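Local atomic coordinates of cytidine deaminase (PDB entry 3DMO), a protein that catalyses the zinc-dependent hydrolytic deamination of cytidine and 2'-deoxycytidine to uridine and 2'-deoxyuridine, probably to salvage pyrimidines for UMP synthesis. Residues A[40-45]-A[73-78]; A[17-22]-A[116-121]; A[113-116]-A[122-125]. All coordinates share one frame; numbering follows the deposited sequence.

Contact 1 of 3, residues A[40-45]-A[73-78]; sequences TNDGKV and AGYRPG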
# COMPACT_ATOMS: atom_id res chain seq x y z
N THR A 40 2.07 -11.95 22.52
CA THR A 40 2.96 -12.95 21.92
C THR A 40 2.94 -14.27 22.68
O THR A 40 2.33 -14.38 23.75
CB THR A 40 4.41 -12.43 21.87
OG1 THR A 40 4.91 -12.31 23.21
CG2 THR A 40 4.48 -11.07 21.19
N ASN A 41 3.64 -15.25 22.13
CA ASN A 41 3.83 -16.55 22.77
C ASN A 41 4.39 -16.50 24.20
O ASN A 41 4.02 -17.34 25.03
CB ASN A 41 4.64 -17.50 21.86
CG ASN A 41 5.99 -16.93 21.42
OD1 ASN A 41 6.38 -15.82 21.78
ND2 ASN A 41 6.73 -17.71 20.63
N ASP A 42 5.24 -15.52 24.50
CA ASP A 42 5.80 -15.37 25.84
C ASP A 42 5.10 -14.29 26.68
O ASP A 42 5.60 -13.86 27.72
CB ASP A 42 7.33 -15.18 25.79
CG ASP A 42 7.75 -13.89 25.11
OD1 ASP A 42 8.98 -13.61 25.11
OD2 ASP A 42 6.90 -13.14 24.59
N GLY A 43 3.93 -13.86 26.21
CA GLY A 43 3.06 -12.96 26.98
C GLY A 43 3.31 -11.47 26.88
O GLY A 43 2.67 -10.69 27.59
N LYS A 44 4.23 -11.07 26.00
CA LYS A 44 4.51 -9.66 25.76
C LYS A 44 3.40 -9.03 24.92
O LYS A 44 2.88 -9.66 24.00
CB LYS A 44 5.86 -9.50 25.06
CG LYS A 44 6.44 -8.10 25.15
CD LYS A 44 7.95 -8.16 24.91
CE LYS A 44 8.66 -6.93 25.47
NZ LYS A 44 8.34 -5.70 24.70
N VAL A 45 3.04 -7.80 25.25
CA VAL A 45 1.96 -7.09 24.58
C VAL A 45 2.53 -5.93 23.75
O VAL A 45 3.38 -5.18 24.21
CB VAL A 45 0.90 -6.59 25.59
CG1 VAL A 45 -0.16 -5.73 24.90
CG2 VAL A 45 0.25 -7.77 26.27
N ALA A 73 10.85 -6.21 17.14
CA ALA A 73 11.34 -6.66 18.44
C ALA A 73 11.85 -8.11 18.41
O ALA A 73 12.29 -8.63 19.44
CB ALA A 73 10.25 -6.48 19.52
N GLY A 74 11.81 -8.76 17.25
CA GLY A 74 12.36 -10.10 17.10
C GLY A 74 11.36 -11.24 17.18
O GLY A 74 11.75 -12.40 17.27
N TYR A 75 10.07 -10.91 17.15
CA TYR A 75 9.05 -11.95 17.08
C TYR A 75 8.87 -12.30 15.62
O TYR A 75 9.04 -11.43 14.75
CB TYR A 75 7.75 -11.52 17.77
CG TYR A 75 7.94 -11.45 19.26
CD1 TYR A 75 7.74 -12.58 20.04
CD2 TYR A 75 8.38 -10.29 19.86
CE1 TYR A 75 7.96 -12.54 21.42
CE2 TYR A 75 8.60 -10.22 21.23
CZ TYR A 75 8.38 -11.36 21.99
OH TYR A 75 8.59 -11.32 23.35
N ARG A 76 8.57 -13.56 15.36
CA ARG A 76 8.56 -14.09 14.00
C ARG A 76 7.18 -14.65 13.67
O ARG A 76 6.37 -14.87 14.57
CB ARG A 76 9.65 -15.15 13.89
CG ARG A 76 11.06 -14.55 13.98
CD ARG A 76 12.05 -15.54 14.55
NE ARG A 76 11.75 -15.83 15.96
CZ ARG A 76 12.55 -16.51 16.77
NH1 ARG A 76 13.72 -16.97 16.34
NH2 ARG A 76 12.18 -16.72 18.04
N PRO A 77 6.88 -14.86 12.38
CA PRO A 77 5.58 -15.44 12.07
C PRO A 77 5.24 -16.67 12.91
O PRO A 77 6.08 -17.58 13.07
CB PRO A 77 5.71 -15.82 10.60
CG PRO A 77 6.66 -14.79 10.05
CD PRO A 77 7.65 -14.54 11.16
N GLY A 78 4.03 -16.69 13.45
CA GLY A 78 3.56 -17.81 14.25
C GLY A 78 3.80 -17.66 15.74
O GLY A 78 3.40 -18.53 16.52
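Tyr75 reaches out of segment 73-78 to lay its ring against the turn 40-45, and nearly all of the contact is made on this one side chain. Its OH donates to Asp42 OD2 at 2.8 Å, on the syn lone pair, with the carboxylate plane turned 69° from the ring. Thr40 CG2 sits over a ring face, a CH-pi contact 3.7 Å from the centroid and 11° off the normal. Asn41 OD1 comes to the ring edge, 3.7 Å from Tyr75 CE1, and Lys44 CD lies 3.6 Å from Tyr75 OH, its chain crossing the tyrosine at about a right angle.

Behind the tyrosine bond, Thr40 OG1 lies between its own backbone N and carbonyl carbon (chi1 67°), from where it donates to Asp42 OD2 at 2.6 Å. OD2 is thus gripped by two hydroxyls, which fixes the carboxylate for the tyrosine. The amide ND2 of Asn41 is bonded to Glu79, and Phe80 packs on both Thr40 and Tyr75.

Thr40 to Gly43 form a type I beta turn between strands 34-40 and 45-49, while Gly74 ends helix 62-72 with a Schellman motif. The contact therefore ties a surface beta hairpin to the loop that leads from this helix into strand 80-87.

Contact 2 of 3, residues A[17-22]-A[116-121]; sequences AAKAAR and TNMQGD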
# COMPACT_ATOMS: atom_id res chain seq x y z
N ALA A 17 -6.07 -3.03 26.60
CA ALA A 17 -4.80 -2.62 26.01
C ALA A 17 -4.99 -2.03 24.60
O ALA A 17 -4.33 -1.06 24.23
CB ALA A 17 -3.81 -3.79 26.00
N ALA A 18 -5.90 -2.61 23.82
CA ALA A 18 -6.22 -2.10 22.48
C ALA A 18 -6.83 -0.69 22.55
O ALA A 18 -6.52 0.17 21.73
CB ALA A 18 -7.15 -3.05 21.76
N LYS A 19 -7.67 -0.45 23.55
CA LYS A 19 -8.25 0.88 23.76
C LYS A 19 -7.19 1.90 24.19
O LYS A 19 -7.23 3.05 23.77
CB LYS A 19 -9.39 0.83 24.78
CG LYS A 19 -10.60 0.06 24.31
CD LYS A 19 -11.71 0.02 25.37
CE LYS A 19 -12.97 -0.60 24.77
NZ LYS A 19 -14.10 -0.64 25.73
N ALA A 20 -6.23 1.48 25.01
CA ALA A 20 -5.12 2.34 25.39
C ALA A 20 -4.25 2.68 24.18
O ALA A 20 -3.80 3.82 24.04
CB ALA A 20 -4.29 1.72 26.52
N ALA A 21 -4.02 1.68 23.31
CA ALA A 21 -3.29 1.85 22.04
C ALA A 21 -3.98 2.88 21.14
O ALA A 21 -3.33 3.78 20.61
CB ALA A 21 -3.17 0.51 21.32
N ARG A 22 -5.30 2.74 21.02
CA ARG A 22 -6.14 3.61 20.19
C ARG A 22 -5.95 5.08 20.52
O ARG A 22 -5.98 5.92 19.62
CB ARG A 22 -7.62 3.21 20.32
CG ARG A 22 -8.59 4.09 19.55
CD ARG A 22 -10.01 3.53 19.58
NE ARG A 22 -10.97 4.50 19.05
CZ ARG A 22 -11.55 5.47 19.76
NH1 ARG A 22 -11.29 5.60 21.05
NH2 ARG A 22 -12.40 6.30 19.17
N THR A 116 -13.76 -5.67 18.69
CA THR A 116 -14.66 -4.95 19.59
C THR A 116 -14.88 -3.49 19.17
O THR A 116 -14.31 -3.03 18.18
CB THR A 116 -14.18 -5.08 21.08
OG1 THR A 116 -15.23 -4.65 21.96
CG2 THR A 116 -12.91 -4.28 21.35
N ASN A 117 -15.73 -2.78 19.91
CA ASN A 117 -15.94 -1.36 19.67
C ASN A 117 -15.86 -0.64 21.00
O ASN A 117 -15.31 -1.19 21.95
CB ASN A 117 -17.27 -1.11 18.95
CG ASN A 117 -18.46 -1.63 19.72
OD1 ASN A 117 -18.34 -2.05 20.87
ND2 ASN A 117 -19.63 -1.62 19.09
N MET A 118 -16.39 0.57 21.06
CA MET A 118 -16.34 1.37 22.28
C MET A 118 -17.62 1.23 23.11
O MET A 118 -17.84 2.00 24.04
CB MET A 118 -16.07 2.84 21.95
CG MET A 118 -14.74 3.10 21.24
SD MET A 118 -13.30 2.52 22.15
CE MET A 118 -13.20 3.69 23.51
N GLN A 119 -18.45 0.25 22.76
CA GLN A 119 -19.76 0.06 23.41
C GLN A 119 -19.98 -1.36 23.94
O GLN A 119 -21.12 -1.77 24.15
CB GLN A 119 -20.88 0.40 22.42
CG GLN A 119 -20.82 1.80 21.85
CD GLN A 119 -21.89 2.01 20.81
OE1 GLN A 119 -23.04 2.33 21.14
NE2 GLN A 119 -21.53 1.82 19.54
N GLY A 120 -18.89 -2.11 24.14
CA GLY A 120 -18.97 -3.46 24.71
C GLY A 120 -19.35 -4.61 23.79
O GLY A 120 -19.56 -5.73 24.25
N ASP A 121 -19.45 -4.35 22.49
CA ASP A 121 -19.76 -5.42 21.53
C ASP A 121 -18.48 -6.16 21.12
O ASP A 121 -17.52 -5.53 20.68
CB ASP A 121 -20.48 -4.87 20.31
CG ASP A 121 -21.73 -4.10 20.68
OD1 ASP A 121 -22.66 -4.71 21.27
OD2 ASP A 121 -21.77 -2.88 20.40
O HOH W 1 -16.07 -1.76 24.39
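Lys19 leaves helix 11-22 with CG anti to its carbonyl carbon (chi1 -67°) and then runs fully extended, carrying CE to 3.7 Å from the carbonyl O of Asn117. Met118, by contrast, is folded at chi2 and chi3, which turns its thioether back to the helix between Lys19 and Arg22. The Lys19 and Met118 chains run antiparallel, brushing at CE of Lys19 and SD of Met118, 4.1 Å apart. Met118 CG and SD rest over a face of the Arg22 guanidinium, and its CE comes within 3.7 Å of Arg22 NH1. Arg22 NE is bonded to the carbonyl of Lys33, which helps to set that plane.

The loop is braced by Asn117 OD1, which takes Gln119 N in an Asx turn and Asp121 N from the opposite face of the amide. Asn117 ND2 meets Asp121 OD2 at 2.8 Å on the anti lone pair.

Lys19's aliphatic chain and Arg22's flat guanidinium thus pack on the thioether, while the hydrogen-bonded link runs through a water. It accepts from Lys19 NZ at 2.6 Å and from Gly120 N, and donates to Asn117 O, relaying the ammonium to the loop backbone and probably polarising that carbonyl.

Contact 3 of 3, residues A[113-116]-A[122-125]; sequences VVLT and VRVT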
# COMPACT_ATOMS: atom_id res chain seq x y z
N VAL A 113 -8.42 -13.65 16.92
CA VAL A 113 -8.68 -12.25 16.64
C VAL A 113 -9.91 -11.81 17.45
O VAL A 113 -11.00 -12.35 17.26
CB VAL A 113 -8.89 -12.01 15.12
CG1 VAL A 113 -9.19 -10.55 14.84
CG2 VAL A 113 -7.66 -12.46 14.32
N VAL A 114 -9.71 -10.87 18.37
CA VAL A 114 -10.78 -10.36 19.23
C VAL A 114 -11.19 -8.98 18.73
O VAL A 114 -10.42 -8.02 18.82
CB VAL A 114 -10.30 -10.25 20.72
CG1 VAL A 114 -11.43 -9.74 21.62
CG2 VAL A 114 -9.74 -11.58 21.24
N LEU A 115 -12.40 -8.88 18.18
CA LEU A 115 -12.88 -7.63 17.59
C LEU A 115 -13.89 -6.97 18.50
O LEU A 115 -14.78 -7.64 19.03
CB LEU A 115 -13.52 -7.89 16.22
CG LEU A 115 -12.60 -8.59 15.22
CD1 LEU A 115 -13.41 -8.98 13.99
CD2 LEU A 115 -11.39 -7.70 14.89
N THR A 116 -13.76 -5.67 18.69
CA THR A 116 -14.66 -4.95 19.59
C THR A 116 -14.88 -3.49 19.17
O THR A 116 -14.31 -3.03 18.18
CB THR A 116 -14.18 -5.08 21.08
OG1 THR A 116 -15.23 -4.65 21.96
CG2 THR A 116 -12.91 -4.28 21.35
N VAL A 122 -18.49 -7.48 21.29
CA VAL A 122 -17.31 -8.31 21.06
C VAL A 122 -17.64 -9.49 20.16
O VAL A 122 -18.68 -10.11 20.31
CB VAL A 122 -16.72 -8.85 22.40
CG1 VAL A 122 -15.50 -9.76 22.15
CG2 VAL A 122 -16.33 -7.71 23.31
N ARG A 123 -16.77 -9.77 19.20
CA ARG A 123 -16.78 -11.09 18.58
C ARG A 123 -15.37 -11.65 18.45
O ARG A 123 -14.40 -10.90 18.26
CB ARG A 123 -17.54 -11.13 17.25
CG ARG A 123 -16.86 -10.47 16.08
CD ARG A 123 -17.73 -10.63 14.85
NE ARG A 123 -17.03 -10.30 13.61
CZ ARG A 123 -16.46 -11.19 12.80
NH1 ARG A 123 -16.48 -12.48 13.10
NH2 ARG A 123 -15.86 -10.79 11.69
N VAL A 124 -15.27 -12.96 18.59
CA VAL A 124 -14.00 -13.65 18.53
C VAL A 124 -13.96 -14.49 17.26
O VAL A 124 -14.89 -15.24 16.95
CB VAL A 124 -13.72 -14.50 19.80
CG1 VAL A 124 -12.34 -15.18 19.71
CG2 VAL A 124 -13.79 -13.63 21.05
N THR A 125 -12.88 -14.32 16.51
CA THR A 125 -12.73 -15.04 15.27
C THR A 125 -11.26 -15.44 15.10
O THR A 125 -10.50 -15.40 16.07
CB THR A 125 -13.32 -14.22 14.08
OG1 THR A 125 -13.24 -14.99 12.87
CG2 THR A 125 -12.62 -12.86 13.91
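Val113 to Thr116 and Val122 to Thr125 run antiparallel as the two arms of a beta hairpin, their axes 4.8 Å apart at closest and their directions 160° apart, with two backbone bonds closing each of the hydrogen-bonded pairs Val113-Thr125 and Leu115-Arg123 (Leu115 N to Arg123 O 2.8 Å, Arg123 N to Leu115 O 2.9 Å). In the non-hydrogen-bonded pair between them, Val114 with Val124, the CA of Val124 points its hydrogen at Val113 O (3.5 Å), and beyond it Val122 CA does the same to Leu115 O.

On the face bearing Leu115 and Arg123 the two side chains run alongside each other in the same direction. Leu115 CD1 sits over one face of the guanidinium, 3.8 Å from Arg123 NH2, while its other neighbour across the strands is Thr125 CG2. A chi1 of 72° tucks Arg123 CG over its own main chain, and the extended run to NE then brings the head beside the leucine. Leu130 of helix 127-130 packs on Val113, Arg123 and Thr125.

The face bearing Val114 and Val124 meets helix 11-22, where His11 touches both and Ile15 touches Val114. Val114 CG1 reaches diagonally to Val122 CG1 at 4.1 Å, and Val122 CG2 comes 3.5 Å from Thr116 OG1, which itself donates to the Asp121 carbonyl.

Strand 112-116 is inside the sheet and 122-126 is its outermost strand in this chain; accordingly Val113, Val114 and Leu115 are buried, while Val122 and Val124 are exposed. The two doubly bonded pairs fix the register. Leu115 CD1 packs on the flat of the guanidinium, which leaves its in-plane N-H groups to polar partners; the long pair from NH2 to Asp133 of the third subunit is at most a weak electrostatic link.

In the fold
Contact 1 lies at the surface, whereas contacts 2 and 3 are partly buried. Contacts 2 and 3 share Thr116 and meet at one hairpin: contact 3 zips its strands, and contact 2 fastens its loop to helix 11-22. Contact 1 sits about 21 Å from contact 2, centre to centre, and about 20 Å from contact 3. It joins the turn between strands 34-40 and 45-49, toward the opposite edge of the sheet, to the loop between helix 62-72 and strand 80-87; Val45 still packs on Ala17 of contact 2's helix. Chemistry follows place: a tyrosine-carboxylate bond at the surface, a water and a thioether at the helix, and backbone pairing with aliphatic packing in the sheet.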